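Local coordinates for periplasmic binding protein/LacI transcriptional regulator (Burkholderia multivorans, PDB 4YLE), which probably serves as the sugar-binding component of an ABC transporter, capturing a simple sugar in the periplasm for uptake into the cell, at residues E75-T78 with A79-I82; V120-D124 with N125-P129; P100-S103 with K104-V107; S174-T177 with N178-Q181. One frame throughout, in Å; residues are numbered along the deposited sequence.

Overall arrangement
All four contacts are local turns or helix starts at strand-to-helix junctions of a two-lobed periplasmic binding protein. Along the chain they come in the order 1, 3, 2, 4. Interactions 1, 2 and 3 belong to the lobe with the seven-stranded sheet, following strands 66-72, 119-123 and 95-98; interaction 4 follows strand 166-171 of the four-stranded sheet. Centres of 2 and 3 lie about 8 Å apart, those of 1 and 3 about 9 Å. Interaction 4 touches both 2 and 3, where Asn-125, Arg-126 and Ser-103 bond to residues 177-178, so the lobes meet here. Asp-124, and more weakly Asn-178, bond the unknown ligand in this structure, consistent with a sugar site nearby.

Interaction 1 (E75-T78 with A79-I82); sequences ETDT and ANQI
Asp-77 is the N-cap of helix 78-90, and its carboxylate reaches forward to the backbone of Asn-80. Asp-77 OD1 accepts from Asn-80 N at 3.2 Å, a fairly straight bond (162° at the hydrogen) that meets the oxygen from well above the carboxylate plane. With CG anti to the backbone N (chi1 -162°), the carboxylate is swung alongside the first turn, and OD2 comes within 3.2 Å of Asn-80 CB. OD2 has partners of its own: a water donates to it at 2.7 Å, while Lys-73 adds a salt bridge. This cluster would probably stabilise the negative charge of the cap. Behind the cap the regular helix bonds begin. Asp-77 O takes Gln-81 N at 3.1 Å in the carbonyl plane, and Thr-78 O takes Ile-82 N at 2.9 Å. On the apolar side, Thr-78 CG2 lies 4.0 Å from Ile-82 CD1. The amide end of Gln-81 turns inward, OE1 accepting from Ala-101 N and NE2 donating to the carbonyls of Ala-99 and Met-39. The helix start is thereby tied to the end of strand 34-39, through Met-39, and to the loop after strand 95-98, while Asn-80 and Gln-81 also rest on Ile-72 of strand 66-72.

Interaction 2 (V120-D124 with N125-P129); sequences VVNID and NRLDP
The amide of Asn-122 spans the bend where the chain leaves its strand, meeting the backbone of Asn-125 and Leu-127 with its two ends. Asn-122 OD1 accepts from Leu-127 N at 2.8 Å in an almost perfectly straight bond (176° at the hydrogen), in the amide plane and on a lone pair. Its other end, ND2, donates to Asn-125 O at 3.0 Å; that oxygen lies close to the plane of the donating amide, although the donor stands above the plane of the Asn-125 carbonyl. CG of Asn-122 sits anti to the backbone N (chi1 -180°), which carries the amide across to the returning chain, and the two bonds fix its rotation. Leu-127 CG lies 3.4 Å from Asn-122 OD1. At the corner, Asn-125 N donates to Ile-123 O at 2.8 Å, closing a classic gamma turn centred on Asp-124, and a water links Asp-124 O to Arg-126 N. The side chain of Asn-125 bonds outside the bend, ND2 to Pro-100 O and OD1 to Asn-178 N, while Asp-124 pairs with Lys-40 and bonds the unknown ligand. The bend follows strand 119-123, between strands 95-98 and 141-144, with Leu-127 resting on Val-107 of helix 107-115.

Interaction 3 (P100-S103 with K104-V107); sequences PADS and KALV
Asp-102 folds over the two residues that follow Ser-103, and its side chain can be followed outward atom by atom. CB packs on the methyl of Ala-105, 3.6 Å from Ala-105 CB. CG comes closer still to that methyl, 3.4 Å from Ala-105 CB. At the tip the two oxygens part ways. OD1 is gripped twice, by Lys-104 N at 2.9 Å and by Ala-105 N at 3.0 Å; the first donor comes nearly in line with the C-O bond, the second from 62° out of the carboxylate plane. OD2 lies beside the Ala-105 methyl. CG stands anti to the backbone N (chi1 -171°), which sends the carboxylate forward along the chain to the two successive N-H groups. An aspartate side chain accepting from the backbone N two residues ahead forms an Asx turn, and this one leads straight into a type I beta turn from Lys-104 to Val-107, in the loop between strand 95-98 and helix 107-115. An apolar contact joins the loop as well: Pro-100 CB meets Leu-106 CG at 4.0 Å, and Leu-106 continues onto Thr-78, Gln-81 and Ile-82 of helix 78-90. The Ser-103 hydroxyl bonds outside the turn, OG to Arg-126 O and to Thr-177 N.

Interaction 4 (S174-T177 with N178-Q181); sequences STTT and NAQQ
The N-terminus of helix 177-193 opens with Thr-176 at the N-cap position, and the contact wraps the preceding loop round the first turn. Gln-180 links its side chain back to the loop: NE2 donates to Ser-174 O at 2.6 Å, 166° at the hydrogen, and that oxygen lies nearly in the plane of the amide. Gln-180 CG lies beside the backbone N (chi1 -63°), which turns the otherwise extended chain back toward the loop, CG passing 3.2 Å from Thr-176 O. The same Thr-176 carbonyl accepts Gln-180 N at 3.1 Å, the first bond of the helix, and Thr-177 O takes Gln-181 N at 2.9 Å in the next. This junction follows strand 166-171 of the four-stranded sheet and faces the other lobe, where the Thr-177 hydroxyl bonds Arg-126 O. Thr-176 OG1 bonds Val-173 O and also lies 3.1 Å from Asn-178 OD1. Asn-178 OD1 takes a weak bond from Ala-179 N, while ND2 makes a weak hydrogen bond to the unknown ligand. Alongside, Thr-177 and Gln-181 point the same way, CG2 of the threonine 4.0 Å from CG of the glutamine.

Interaction 1 (E75-T78 with A79-I82)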
loop_
_atom_site.group_PDB
_atom_site.type_symbol
_atom_site.label_atom_id
_atom_site.label_comp_id
_atom_site.label_asym_id
_atom_site.label_seq_id
_atom_site.Cartn_x
_atom_site.Cartn_y
_atom_site.Cartn_z
ATOM N N GLU A 75 4.684 6.665 -7.730
ATOM C CA GLU A 75 3.497 6.303 -6.967
ATOM C C GLU A 75 2.276 7.147 -7.307
ATOM O O GLU A 75 1.173 6.849 -6.859
ATOM C CB GLU A 75 3.795 6.421 -5.468
ATOM C CG GLU A 75 4.907 5.485 -5.003
ATOM C CD GLU A 75 4.429 4.081 -4.734
ATOM O OE1 GLU A 75 3.318 3.723 -5.188
ATOM O OE2 GLU A 75 5.171 3.333 -4.066
ATOM N N THR A 76 2.465 8.188 -8.099
ATOM C CA THR A 76 1.376 9.121 -8.364
ATOM C C THR A 76 0.996 9.150 -9.828
ATOM O O THR A 76 0.249 10.025 -10.245
ATOM C CB THR A 76 1.746 10.544 -7.926
ATOM O OG1 THR A 76 3.008 10.911 -8.503
ATOM C CG2 THR A 76 1.828 10.611 -6.430
ATOM N N ASP A 77 1.507 8.209 -10.621
ATOM C CA ASP A 77 1.228 8.246 -12.057
ATOM C C ASP A 77 -0.058 7.498 -12.353
ATOM O O ASP A 77 -0.065 6.488 -13.069
ATOM C CB ASP A 77 2.366 7.662 -12.902
ATOM C CG ASP A 77 2.267 8.091 -14.366
ATOM O OD1 ASP A 77 1.272 8.760 -14.707
ATOM O OD2 ASP A 77 3.156 7.769 -15.183
ATOM N N THR A 78 -1.142 8.023 -11.798
ATOM C CA THR A 78 -2.489 7.522 -12.059
ATOM C C THR A 78 -2.784 7.437 -13.556
ATOM O O THR A 78 -3.329 6.432 -14.035
ATOM C CB THR A 78 -3.539 8.423 -11.370
ATOM O OG1 THR A 78 -3.288 8.435 -9.957
ATOM C CG2 THR A 78 -4.943 7.924 -11.613
ATOM N N ALA A 79 -2.440 8.492 -14.299
ATOM C CA ALA A 79 -2.757 8.536 -15.738
ATOM C C ALA A 79 -2.232 7.289 -16.479
ATOM O O ALA A 79 -2.962 6.626 -17.247
ATOM C CB ALA A 79 -2.183 9.817 -16.374
ATOM N N ASN A 80 -0.964 6.969 -16.234
ATOM C CA ASN A 80 -0.353 5.820 -16.864
ATOM C C ASN A 80 -0.927 4.499 -16.362
ATOM O O ASN A 80 -0.968 3.518 -17.099
ATOM C CB ASN A 80 1.156 5.799 -16.644
ATOM C CG ASN A 80 1.848 4.846 -17.599
ATOM O OD1 ASN A 80 1.510 4.799 -18.789
ATOM N ND2 ASN A 80 2.791 4.068 -17.096
ATOM N N GLN A 81 -1.318 4.439 -15.098
ATOM C CA GLN A 81 -1.891 3.190 -14.620
ATOM C C GLN A 81 -3.172 2.955 -15.390
ATOM O O GLN A 81 -3.432 1.842 -15.818
ATOM C CB GLN A 81 -2.163 3.208 -13.128
ATOM C CG GLN A 81 -2.372 1.779 -12.586
ATOM C CD GLN A 81 -2.660 1.749 -11.115
ATOM O OE1 GLN A 81 -3.584 2.407 -10.653
ATOM N NE2 GLN A 81 -1.876 0.972 -10.359
ATOM N N ILE A 82 -3.947 4.018 -15.603
ATOM C CA ILE A 82 -5.195 3.889 -16.352
ATOM C C ILE A 82 -4.878 3.395 -17.753
ATOM O O ILE A 82 -5.590 2.540 -18.288
ATOM C CB ILE A 82 -5.982 5.221 -16.393
ATOM C CG1 ILE A 82 -6.547 5.514 -14.997
ATOM C CG2 ILE A 82 -7.131 5.165 -17.417
ATOM C CD1 ILE A 82 -7.172 6.877 -14.815
HETATM O O HOH W 1 4.121 5.275 -15.441
#

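Interaction 2 (V120-D124 with N125-P129)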
loop_
_atom_site.group_PDB
_atom_site.type_symbol
_atom_site.label_atom_id
_atom_site.label_comp_id
_atom_site.label_asym_id
_atom_site.label_seq_id
_atom_site.Cartn_x
_atom_site.Cartn_y
_atom_site.Cartn_z
ATOM N N VAL A 120 -12.341 -8.498 -12.676
ATOM C CA VAL A 120 -11.404 -7.614 -11.964
ATOM C C VAL A 120 -11.439 -7.880 -10.484
ATOM O O VAL A 120 -12.501 -7.926 -9.887
ATOM C CB VAL A 120 -11.748 -6.144 -12.219
ATOM C CG1 VAL A 120 -10.763 -5.230 -11.497
ATOM C CG2 VAL A 120 -11.803 -5.861 -13.732
ATOM N N VAL A 121 -10.247 -8.029 -9.900
ATOM C CA VAL A 121 -10.056 -8.177 -8.479
ATOM C C VAL A 121 -9.177 -7.025 -8.040
ATOM O O VAL A 121 -8.208 -6.705 -8.702
ATOM C CB VAL A 121 -9.383 -9.509 -8.136
ATOM C CG1 VAL A 121 -9.179 -9.646 -6.652
ATOM C CG2 VAL A 121 -10.223 -10.699 -8.661
ATOM N N ASN A 122 -9.562 -6.428 -6.929
ATOM C CA ASN A 122 -8.928 -5.251 -6.341
ATOM C C ASN A 122 -8.028 -5.752 -5.230
ATOM O O ASN A 122 -8.501 -6.471 -4.347
ATOM C CB ASN A 122 -10.048 -4.341 -5.828
ATOM C CG ASN A 122 -9.590 -3.049 -5.180
ATOM O OD1 ASN A 122 -10.440 -2.345 -4.649
ATOM N ND2 ASN A 122 -8.298 -2.708 -5.247
ATOM N N ILE A 123 -6.758 -5.378 -5.260
ATOM C CA ILE A 123 -5.890 -5.642 -4.118
ATOM C C ILE A 123 -5.238 -4.382 -3.550
ATOM O O ILE A 123 -5.255 -3.354 -4.202
ATOM C CB ILE A 123 -4.761 -6.628 -4.470
ATOM C CG1 ILE A 123 -3.742 -6.007 -5.441
ATOM C CG2 ILE A 123 -5.362 -7.949 -5.063
ATOM C CD1 ILE A 123 -2.538 -6.942 -5.787
ATOM N N ASP A 124 -4.705 -4.503 -2.318
ATOM C CA ASP A 124 -3.815 -3.506 -1.678
ATOM C C ASP A 124 -4.577 -2.270 -1.210
ATOM O O ASP A 124 -4.789 -2.066 -0.011
ATOM C CB ASP A 124 -2.688 -3.118 -2.629
ATOM C CG ASP A 124 -1.755 -2.061 -2.046
ATOM O OD1 ASP A 124 -1.704 -1.935 -0.822
ATOM O OD2 ASP A 124 -1.058 -1.368 -2.824
ATOM N N ASN A 125 -5.011 -1.463 -2.167
ATOM C CA ASN A 125 -5.699 -0.227 -1.874
ATOM C C ASN A 125 -7.113 -0.300 -2.409
ATOM O O ASN A 125 -7.320 -0.444 -3.602
ATOM C CB ASN A 125 -4.972 0.949 -2.497
ATOM C CG ASN A 125 -5.741 2.224 -2.375
ATOM O OD1 ASN A 125 -6.356 2.510 -1.328
ATOM N ND2 ASN A 125 -5.712 3.042 -3.443
ATOM N N ARG A 126 -8.083 -0.201 -1.528
ATOM C CA ARG A 126 -9.451 -0.436 -1.920
ATOM C C ARG A 126 -10.018 0.722 -2.724
ATOM O O ARG A 126 -9.888 1.880 -2.343
ATOM C CB ARG A 126 -10.312 -0.699 -0.690
ATOM C CG ARG A 126 -11.644 -1.344 -1.012
ATOM C CD ARG A 126 -12.566 -1.268 0.179
ATOM N NE ARG A 126 -12.003 -1.953 1.339
ATOM C CZ ARG A 126 -12.403 -3.142 1.783
ATOM N NH1 ARG A 126 -13.394 -3.808 1.177
ATOM N NH2 ARG A 126 -11.810 -3.663 2.852
ATOM N N LEU A 127 -10.637 0.384 -3.855
ATOM C CA LEU A 127 -11.409 1.328 -4.642
ATOM C C LEU A 127 -12.526 1.906 -3.810
ATOM O O LEU A 127 -13.030 1.257 -2.902
ATOM C CB LEU A 127 -11.974 0.637 -5.877
ATOM C CG LEU A 127 -10.914 0.192 -6.877
ATOM C CD1 LEU A 127 -11.532 -0.774 -7.873
ATOM C CD2 LEU A 127 -10.278 1.382 -7.595
ATOM N N ASP A 128 -12.919 3.133 -4.114
ATOM C CA ASP A 128 -13.888 3.806 -3.275
ATOM C C ASP A 128 -15.256 3.130 -3.438
ATOM O O ASP A 128 -15.748 3.007 -4.547
ATOM C CB ASP A 128 -13.968 5.280 -3.631
ATOM C CG ASP A 128 -14.809 6.072 -2.642
ATOM O OD1 ASP A 128 -15.952 5.660 -2.336
ATOM O OD2 ASP A 128 -14.318 7.112 -2.166
ATOM N N PRO A 129 -15.853 2.673 -2.326
ATOM C CA PRO A 129 -17.092 1.899 -2.412
ATOM C C PRO A 129 -18.264 2.718 -2.925
ATOM O O PRO A 129 -19.152 2.181 -3.590
ATOM C CB PRO A 129 -17.319 1.458 -0.965
ATOM C CG PRO A 129 -16.642 2.477 -0.152
ATOM C CD PRO A 129 -15.412 2.811 -0.927
HETATM O O HOH W 2 -7.266 -0.389 1.355
#

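Interaction 3 (P100-S103 with K104-V107)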
loop_
_atom_site.group_PDB
_atom_site.type_symbol
_atom_site.label_atom_id
_atom_site.label_comp_id
_atom_site.label_asym_id
_atom_site.label_seq_id
_atom_site.Cartn_x
_atom_site.Cartn_y
_atom_site.Cartn_z
ATOM N N PRO A 100 -4.746 -0.133 -7.141
ATOM C CA PRO A 100 -4.970 1.157 -7.815
ATOM C C PRO A 100 -4.206 2.323 -7.197
ATOM O O PRO A 100 -4.087 2.410 -5.968
ATOM C CB PRO A 100 -6.486 1.350 -7.685
ATOM C CG PRO A 100 -6.892 0.546 -6.531
ATOM C CD PRO A 100 -5.960 -0.625 -6.461
ATOM N N ALA A 101 -3.689 3.202 -8.050
ATOM C CA ALA A 101 -2.892 4.348 -7.606
ATOM C C ALA A 101 -3.758 5.439 -6.972
ATOM O O ALA A 101 -3.249 6.297 -6.224
ATOM C CB ALA A 101 -2.111 4.922 -8.771
ATOM N N ASP A 102 -5.051 5.400 -7.302
ATOM C CA ASP A 102 -6.062 6.350 -6.834
ATOM C C ASP A 102 -7.353 5.572 -6.586
ATOM O O ASP A 102 -7.769 4.816 -7.451
ATOM C CB ASP A 102 -6.280 7.435 -7.883
ATOM C CG ASP A 102 -7.151 8.568 -7.395
ATOM O OD1 ASP A 102 -8.277 8.311 -6.920
ATOM O OD2 ASP A 102 -6.712 9.734 -7.512
ATOM N N SER A 103 -7.966 5.721 -5.416
ATOM C CA SER A 103 -9.142 4.905 -5.065
ATOM C C SER A 103 -10.423 5.293 -5.831
ATOM O O SER A 103 -11.373 4.515 -5.913
ATOM C CB SER A 103 -9.394 5.003 -3.567
ATOM O OG SER A 103 -8.405 4.240 -2.871
ATOM N N LYS A 104 -10.444 6.508 -6.360
ATOM C CA LYS A 104 -11.584 6.950 -7.178
ATOM C C LYS A 104 -11.308 6.939 -8.679
ATOM O O LYS A 104 -12.177 6.575 -9.496
ATOM C CB LYS A 104 -12.004 8.366 -6.771
ATOM C CG LYS A 104 -12.585 8.464 -5.377
ATOM C CD LYS A 104 -13.327 9.785 -5.195
ATOM C CE LYS A 104 -13.298 10.294 -3.773
ATOM N NZ LYS A 104 -11.935 10.770 -3.394
ATOM N N ALA A 105 -10.108 7.367 -9.047
ATOM C CA ALA A 105 -9.816 7.670 -10.440
ATOM C C ALA A 105 -9.697 6.431 -11.318
ATOM O O ALA A 105 -9.857 6.521 -12.529
ATOM C CB ALA A 105 -8.549 8.487 -10.536
ATOM N N LEU A 106 -9.379 5.281 -10.716
ATOM C CA LEU A 106 -9.279 4.053 -11.486
ATOM C C LEU A 106 -10.644 3.398 -11.710
ATOM O O LEU A 106 -10.730 2.414 -12.428
ATOM C CB LEU A 106 -8.328 3.049 -10.795
ATOM C CG LEU A 106 -6.858 3.089 -11.238
ATOM C CD1 LEU A 106 -6.688 2.589 -12.664
ATOM C CD2 LEU A 106 -6.303 4.500 -11.122
ATOM N N VAL A 107 -11.715 3.923 -11.119
ATOM C CA VAL A 107 -12.982 3.193 -11.191
ATOM C C VAL A 107 -13.548 3.165 -12.604
ATOM O O VAL A 107 -14.088 2.140 -13.018
ATOM C CB VAL A 107 -14.035 3.762 -10.229
ATOM C CG1 VAL A 107 -15.391 3.056 -10.418
ATOM C CG2 VAL A 107 -13.555 3.594 -8.796
#

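Interaction 4 (S174-T177 with N178-Q181)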
loop_
_atom_site.group_PDB
_atom_site.type_symbol
_atom_site.label_atom_id
_atom_site.label_comp_id
_atom_site.label_asym_id
_atom_site.label_seq_id
_atom_site.Cartn_x
_atom_site.Cartn_y
_atom_site.Cartn_z
ATOM N N SER A 174 -3.116 11.125 -0.297
ATOM C CA SER A 174 -4.287 11.360 0.560
ATOM C C SER A 174 -5.633 10.905 -0.024
ATOM O O SER A 174 -6.603 10.745 0.713
ATOM C CB SER A 174 -4.349 12.844 0.926
ATOM O OG SER A 174 -3.186 13.173 1.670
ATOM N N THR A 175 -5.672 10.617 -1.317
ATOM C CA THR A 175 -6.890 10.146 -1.959
ATOM C C THR A 175 -6.922 8.623 -2.069
ATOM O O THR A 175 -7.638 8.054 -2.900
ATOM C CB THR A 175 -7.011 10.743 -3.340
ATOM O OG1 THR A 175 -5.818 10.445 -4.067
ATOM C CG2 THR A 175 -7.195 12.270 -3.243
ATOM N N THR A 176 -6.119 7.956 -1.254
ATOM C CA THR A 176 -6.177 6.501 -1.228
ATOM C C THR A 176 -6.722 6.042 0.096
ATOM O O THR A 176 -6.436 6.606 1.152
ATOM C CB THR A 176 -4.806 5.835 -1.493
ATOM O OG1 THR A 176 -3.847 6.223 -0.495
ATOM C CG2 THR A 176 -4.304 6.218 -2.858
ATOM N N THR A 177 -7.538 5.005 0.017
ATOM C CA THR A 177 -8.067 4.396 1.206
ATOM C C THR A 177 -6.942 3.933 2.121
ATOM O O THR A 177 -7.001 4.149 3.330
ATOM C CB THR A 177 -8.985 3.225 0.839
ATOM O OG1 THR A 177 -9.972 3.699 -0.067
ATOM C CG2 THR A 177 -9.643 2.643 2.075
ATOM N N ASN A 178 -5.889 3.330 1.575
ATOM C CA ASN A 178 -4.910 2.751 2.484
ATOM C C ASN A 178 -4.112 3.839 3.194
ATOM O O ASN A 178 -3.779 3.686 4.358
ATOM C CB ASN A 178 -3.999 1.713 1.795
ATOM C CG ASN A 178 -3.249 2.229 0.603
ATOM O OD1 ASN A 178 -3.616 3.204 -0.031
ATOM N ND2 ASN A 178 -2.177 1.518 0.259
ATOM N N ALA A 179 -3.867 4.956 2.523
ATOM C CA ALA A 179 -3.207 6.095 3.175
ATOM C C ALA A 179 -4.053 6.630 4.329
ATOM O O ALA A 179 -3.545 6.836 5.440
ATOM C CB ALA A 179 -2.931 7.171 2.189
ATOM N N GLN A 180 -5.348 6.830 4.080
ATOM C CA GLN A 180 -6.245 7.353 5.090
ATOM C C GLN A 180 -6.368 6.449 6.275
ATOM O O GLN A 180 -6.389 6.900 7.413
ATOM C CB GLN A 180 -7.625 7.595 4.471
ATOM C CG GLN A 180 -7.592 8.632 3.388
ATOM C CD GLN A 180 -8.803 8.598 2.475
ATOM O OE1 GLN A 180 -9.758 7.848 2.698
ATOM N NE2 GLN A 180 -8.759 9.403 1.423
ATOM N N GLN A 181 -6.446 5.152 6.023
ATOM C CA GLN A 181 -6.650 4.212 7.110
ATOM C C GLN A 181 -5.387 4.028 7.935
ATOM O O GLN A 181 -5.483 3.807 9.146
ATOM C CB GLN A 181 -7.147 2.900 6.544
ATOM C CG GLN A 181 -8.515 3.075 5.899
ATOM C CD GLN A 181 -9.547 3.572 6.901
ATOM O OE1 GLN A 181 -10.009 4.727 6.859
ATOM N NE2 GLN A 181 -9.861 2.725 7.843
HETATM O O HOH W 3 -11.585 6.152 0.353
#